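Local coordinates for MccB protein (Escherichia coli, PDB 6OM4) that adenylates the N-formylated heptapeptide MccA, the precursor of the antibiotic microcin C7, using ATP and forming a phosphoramidate linkage, at residues D242-G256 / P316-D328. Numbering follows the deposited sequence.
Sequences DIAVFGPLYVPGKTG and PLSLNKRIGIWSD
Ser327 OG, on a side chain short enough to reach a neighbouring carbonyl, donates to a lone pair of Asp242 O, 2.6 Å away, joining the residue before strand 243-250 to the one after Trp326. Between the antiparallel strands 243-250 and 321-326, Ala244 pairs with Ile325 and Phe246 with Ile323 through two backbone bonds each; Ile323 N to Phe246 O is nearly straight (171°). At the other end Asn320 OD1 accepts from Gly256 N at 2.9 Å, beside the zinc-binding Cys257 and Cys260. Gly247, followed by a cis peptide to Pro248, fits because its positive phi (91°) suits a residue without a CB and Ser318 CB and Lys321 O crowd its CA. Phe246 chi1 (70°) turns the ring alongside Ile323, its CZ 3.6 Å from Ile323 CD1, and Ile325 CD1 meets the ring edge. On the opposite sheet face, the flat indole of Trp326 offers its six-membered ring to Ile243 CD1 in a CH-pi contact, and Val245 CG1 lies over the Arg322 guanidinium, whose NH1 and NH2 hydrogen-bond to the bound peptide's backbone, while NE reaches Gly247 O through a water. Strand 234-240 flanks strand 243-250, strand 332-336 flanks strand 321-326, and Phe246 packs against Leu301 of helix 292-311.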
loop_
_atom_site.group_PDB
_atom_site.type_symbol
_atom_site.label_atom_id
_atom_site.label_comp_id
_atom_site.label_asym_id
_atom_site.label_seq_id
_atom_site.Cartn_x
_atom_site.Cartn_y
_atom_site.Cartn_z
ATOM N N ASP A 242 -10.724 6.047 15.826
ATOM C CA ASP A 242 -9.679 7.026 15.518
ATOM C C ASP A 242 -8.307 6.392 15.213
ATOM O O ASP A 242 -7.345 7.131 14.991
ATOM C CB ASP A 242 -9.556 8.001 16.696
ATOM C CG ASP A 242 -9.552 7.316 18.053
ATOM O OD1 ASP A 242 -8.538 6.785 18.411
ATOM O OD2 ASP A 242 -10.608 7.277 18.713
ATOM N N ILE A 243 -8.194 5.065 15.209
ATOM C CA ILE A 243 -6.967 4.364 14.835
ATOM C C ILE A 243 -7.089 3.838 13.412
ATOM O O ILE A 243 -7.935 3.000 13.121
ATOM C CB ILE A 243 -6.636 3.202 15.787
ATOM C CG1 ILE A 243 -6.449 3.671 17.230
ATOM C CG2 ILE A 243 -5.419 2.465 15.279
ATOM C CD1 ILE A 243 -6.289 2.503 18.200
ATOM N N ALA A 244 -6.168 4.268 12.551
ATOM C CA ALA A 244 -6.074 3.761 11.174
ATOM C C ALA A 244 -5.425 2.373 11.225
ATOM O O ALA A 244 -4.447 2.217 11.941
ATOM C CB ALA A 244 -5.241 4.708 10.357
ATOM N N VAL A 245 -5.998 1.400 10.526
ATOM C CA VAL A 245 -5.459 0.024 10.521
ATOM C C VAL A 245 -5.210 -0.440 9.087
ATOM O O VAL A 245 -6.063 -0.294 8.220
ATOM C CB VAL A 245 -6.383 -0.955 11.263
ATOM C CG1 VAL A 245 -5.859 -2.399 11.154
ATOM C CG2 VAL A 245 -6.541 -0.544 12.716
ATOM N N PHE A 246 -4.050 -1.084 8.848
ATOM C CA PHE A 246 -3.906 -1.781 7.568
ATOM C C PHE A 246 -3.116 -3.035 7.845
ATOM O O PHE A 246 -2.351 -3.084 8.791
ATOM C CB PHE A 246 -3.241 -0.945 6.459
ATOM C CG PHE A 246 -1.771 -0.645 6.619
ATOM C CD1 PHE A 246 -1.316 0.212 7.605
ATOM C CD2 PHE A 246 -0.819 -1.209 5.779
ATOM C CE1 PHE A 246 0.033 0.526 7.726
ATOM C CE2 PHE A 246 0.529 -0.939 5.931
ATOM C CZ PHE A 246 0.962 -0.070 6.903
ATOM N N GLY A 247 -3.357 -4.015 6.994
ATOM C CA GLY A 247 -2.901 -5.351 7.237
ATOM C C GLY A 247 -3.919 -6.192 7.993
ATOM O O GLY A 247 -4.946 -5.722 8.520
ATOM N N PRO A 248 -3.739 -7.519 8.002
ATOM C CA PRO A 248 -2.588 -8.161 7.374
ATOM C C PRO A 248 -2.705 -8.266 5.844
ATOM O O PRO A 248 -3.795 -8.161 5.280
ATOM C CB PRO A 248 -2.668 -9.541 8.022
ATOM C CG PRO A 248 -4.150 -9.798 8.094
ATOM C CD PRO A 248 -4.713 -8.475 8.538
ATOM N N LEU A 249 -1.545 -8.432 5.206
ATOM C CA LEU A 249 -1.452 -8.823 3.810
ATOM C C LEU A 249 -1.194 -10.336 3.814
ATOM O O LEU A 249 -0.125 -10.758 4.217
ATOM C CB LEU A 249 -0.344 -8.017 3.121
ATOM C CG LEU A 249 0.155 -8.455 1.751
ATOM C CD1 LEU A 249 -0.886 -9.085 0.877
ATOM C CD2 LEU A 249 0.830 -7.311 1.004
ATOM N N TYR A 250 -2.244 -11.098 3.503
ATOM C CA TYR A 250 -2.229 -12.557 3.535
ATOM C C TYR A 250 -1.719 -13.048 2.185
ATOM O O TYR A 250 -2.322 -12.753 1.145
ATOM C CB TYR A 250 -3.626 -13.137 3.777
ATOM C CG TYR A 250 -3.664 -14.627 3.537
ATOM C CD1 TYR A 250 -2.912 -15.464 4.343
ATOM C CD2 TYR A 250 -4.319 -15.175 2.445
ATOM C CE1 TYR A 250 -2.859 -16.825 4.102
ATOM C CE2 TYR A 250 -4.330 -16.547 2.227
ATOM C CZ TYR A 250 -3.556 -17.366 3.037
ATOM O OH TYR A 250 -3.508 -18.721 2.814
ATOM N N VAL A 251 -0.638 -13.838 2.224
ATOM C CA VAL A 251 -0.090 -14.474 1.014
ATOM C C VAL A 251 -0.073 -15.975 1.249
ATOM O O VAL A 251 0.624 -16.408 2.162
ATOM C CB VAL A 251 1.308 -13.944 0.686
ATOM C CG1 VAL A 251 1.767 -14.523 -0.646
ATOM C CG2 VAL A 251 1.330 -12.428 0.652
ATOM N N PRO A 252 -0.813 -16.781 0.454
ATOM C CA PRO A 252 -0.877 -18.237 0.632
ATOM C C PRO A 252 0.490 -18.894 0.831
ATOM O O PRO A 252 1.417 -18.662 0.040
ATOM C CB PRO A 252 -1.473 -18.698 -0.692
ATOM C CG PRO A 252 -2.464 -17.608 -0.995
ATOM C CD PRO A 252 -1.719 -16.345 -0.632
ATOM N N GLY A 253 0.607 -19.635 1.934
ATOM C CA GLY A 253 1.771 -20.447 2.231
ATOM C C GLY A 253 2.975 -19.678 2.718
ATOM O O GLY A 253 4.001 -20.280 2.947
ATOM N N LYS A 254 2.847 -18.361 2.941
ATOM C CA LYS A 254 3.977 -17.454 3.194
ATOM C C LYS A 254 3.755 -16.643 4.477
ATOM O O LYS A 254 4.614 -16.578 5.344
ATOM C CB LYS A 254 4.151 -16.527 1.986
ATOM C CG LYS A 254 5.214 -15.448 2.108
ATOM C CD LYS A 254 5.456 -14.734 0.787
ATOM C CE LYS A 254 5.588 -13.235 0.888
ATOM N NZ LYS A 254 6.924 -12.839 1.389
ATOM N N THR A 255 2.621 -15.948 4.581
ATOM C CA THR A 255 2.391 -15.176 5.758
ATOM C C THR A 255 1.359 -15.852 6.656
ATOM O O THR A 255 0.697 -16.808 6.251
ATOM C CB THR A 255 1.872 -13.770 5.428
ATOM O OG1 THR A 255 0.617 -13.931 4.777
ATOM C CG2 THR A 255 2.830 -12.982 4.573
ATOM N N GLY A 256 1.231 -15.320 7.879
ATOM C CA GLY A 256 0.129 -15.696 8.743
ATOM C C GLY A 256 -1.205 -15.256 8.169
ATOM O O GLY A 256 -1.263 -14.376 7.291
ATOM N N PRO A 316 6.119 -5.237 1.098
ATOM C CA PRO A 316 4.959 -4.630 1.776
ATOM C C PRO A 316 5.168 -4.589 3.298
ATOM O O PRO A 316 5.656 -5.540 3.892
ATOM C CB PRO A 316 3.789 -5.530 1.384
ATOM C CG PRO A 316 4.245 -6.301 0.186
ATOM C CD PRO A 316 5.748 -6.417 0.297
ATOM N N LEU A 317 4.716 -3.511 3.943
ATOM C CA LEU A 317 4.867 -3.369 5.384
ATOM C C LEU A 317 4.010 -4.384 6.155
ATOM O O LEU A 317 4.426 -4.795 7.270
ATOM C CB LEU A 317 4.463 -1.953 5.774
ATOM C CG LEU A 317 5.565 -0.924 6.001
ATOM C CD1 LEU A 317 6.838 -1.185 5.228
ATOM C CD2 LEU A 317 5.042 0.486 5.781
ATOM N N SER A 318 2.836 -4.774 5.611
ATOM C CA SER A 318 1.849 -5.507 6.396
ATOM C C SER A 318 1.935 -7.021 6.220
ATOM O O SER A 318 1.039 -7.718 6.652
ATOM C CB SER A 318 0.455 -4.983 6.184
ATOM O OG SER A 318 -0.015 -5.243 4.873
ATOM N N LEU A 319 3.001 -7.542 5.594
ATOM C CA LEU A 319 3.222 -9.003 5.682
ATOM C C LEU A 319 3.300 -9.385 7.172
ATOM O O LEU A 319 4.151 -8.843 7.914
ATOM C CB LEU A 319 4.551 -9.358 5.004
ATOM C CG LEU A 319 4.597 -9.776 3.539
ATOM C CD1 LEU A 319 3.411 -9.402 2.705
ATOM C CD2 LEU A 319 5.883 -9.308 2.900
ATOM N N ASN A 320 2.462 -10.324 7.613
ATOM C CA ASN A 320 2.556 -10.899 8.973
ATOM C C ASN A 320 2.229 -9.858 10.049
ATOM O O ASN A 320 2.612 -10.045 11.213
ATOM C CB ASN A 320 3.955 -11.481 9.245
ATOM C CG ASN A 320 4.296 -12.605 8.300
ATOM O OD1 ASN A 320 3.557 -13.589 8.265
ATOM N ND2 ASN A 320 5.388 -12.457 7.544
ATOM N N LYS A 321 1.504 -8.774 9.711
ATOM C CA LYS A 321 1.315 -7.667 10.658
ATOM C C LYS A 321 -0.044 -6.991 10.417
ATOM O O LYS A 321 -0.440 -6.797 9.305
ATOM C CB LYS A 321 2.443 -6.631 10.542
ATOM C CG LYS A 321 3.807 -7.139 11.006
ATOM C CD LYS A 321 4.897 -6.122 10.962
ATOM C CE LYS A 321 6.246 -6.798 11.096
ATOM N NZ LYS A 321 7.275 -5.803 11.443
ATOM N N ARG A 322 -0.719 -6.612 11.499
ATOM C CA ARG A 322 -1.868 -5.729 11.420
ATOM C C ARG A 322 -1.426 -4.445 12.114
ATOM O O ARG A 322 -1.122 -4.524 13.319
ATOM C CB ARG A 322 -3.058 -6.355 12.134
ATOM C CG ARG A 322 -4.327 -5.510 12.182
ATOM C CD ARG A 322 -5.518 -6.380 12.550
ATOM N NE ARG A 322 -6.795 -5.661 12.635
ATOM C CZ ARG A 322 -7.305 -5.137 13.749
ATOM N NH1 ARG A 322 -6.701 -5.332 14.913
ATOM N NH2 ARG A 322 -8.456 -4.458 13.679
ATOM N N ILE A 323 -1.286 -3.344 11.340
ATOM C CA ILE A 323 -0.594 -2.155 11.779
ATOM C C ILE A 323 -1.619 -1.054 12.109
ATOM O O ILE A 323 -2.479 -0.781 11.302
ATOM C CB ILE A 323 0.416 -1.689 10.709
ATOM C CG1 ILE A 323 1.428 -2.795 10.385
ATOM C CG2 ILE A 323 1.098 -0.390 11.108
ATOM C CD1 ILE A 323 2.169 -2.650 9.091
ATOM N N GLY A 324 -1.499 -0.467 13.292
ATOM C CA GLY A 324 -2.320 0.674 13.698
ATOM C C GLY A 324 -1.497 1.939 13.741
ATOM O O GLY A 324 -0.390 1.970 14.337
ATOM N N ILE A 325 -2.097 3.034 13.240
ATOM C CA ILE A 325 -1.573 4.344 13.345
ATOM C C ILE A 325 -2.592 5.200 14.111
ATOM O O ILE A 325 -3.719 5.382 13.648
ATOM C CB ILE A 325 -1.283 4.955 11.961
ATOM C CG1 ILE A 325 -0.352 4.076 11.129
ATOM C CG2 ILE A 325 -0.740 6.375 12.121
ATOM C CD1 ILE A 325 -1.083 3.087 10.269
ATOM N N TRP A 326 -2.190 5.694 15.280
ATOM C CA TRP A 326 -3.054 6.479 16.141
ATOM C C TRP A 326 -3.209 7.861 15.522
ATOM O O TRP A 326 -2.310 8.323 14.822
ATOM C CB TRP A 326 -2.504 6.528 17.579
ATOM C CG TRP A 326 -2.889 5.384 18.489
ATOM C CD1 TRP A 326 -3.543 5.496 19.683
ATOM C CD2 TRP A 326 -2.601 3.973 18.354
ATOM N NE1 TRP A 326 -3.709 4.271 20.275
ATOM C CE2 TRP A 326 -3.141 3.315 19.480
ATOM C CE3 TRP A 326 -1.983 3.189 17.369
ATOM C CZ2 TRP A 326 -3.061 1.936 19.653
ATOM C CZ3 TRP A 326 -1.901 1.824 17.541
ATOM C CH2 TRP A 326 -2.457 1.208 18.656
ATOM N N SER A 327 -4.342 8.528 15.768
ATOM C CA SER A 327 -4.505 9.882 15.279
ATOM C C SER A 327 -4.553 10.861 16.458
ATOM O O SER A 327 -4.430 12.051 16.231
ATOM C CB SER A 327 -5.707 10.027 14.367
ATOM O OG SER A 327 -6.909 9.736 15.068
ATOM N N ASP A 328 -4.726 10.383 17.703
ATOM C CA ASP A 328 -4.768 11.374 18.810
ATOM C C ASP A 328 -3.470 11.398 19.605
ATOM O O ASP A 328 -3.335 12.188 20.525
ATOM C CB ASP A 328 -5.955 11.207 19.742
ATOM C CG ASP A 328 -6.150 9.822 20.303
ATOM O OD1 ASP A 328 -5.146 9.077 20.477
ATOM O OD2 ASP A 328 -7.343 9.477 20.476
HETATM O O HOH W 1 -5.955 7.382 17.970
HETATM O O HOH W 2 -7.148 -6.128 9.882
HETATM O O HOH W 3 -0.010 -11.578 7.063
HETATM O O HOH W 4 6.407 -14.531 6.028
#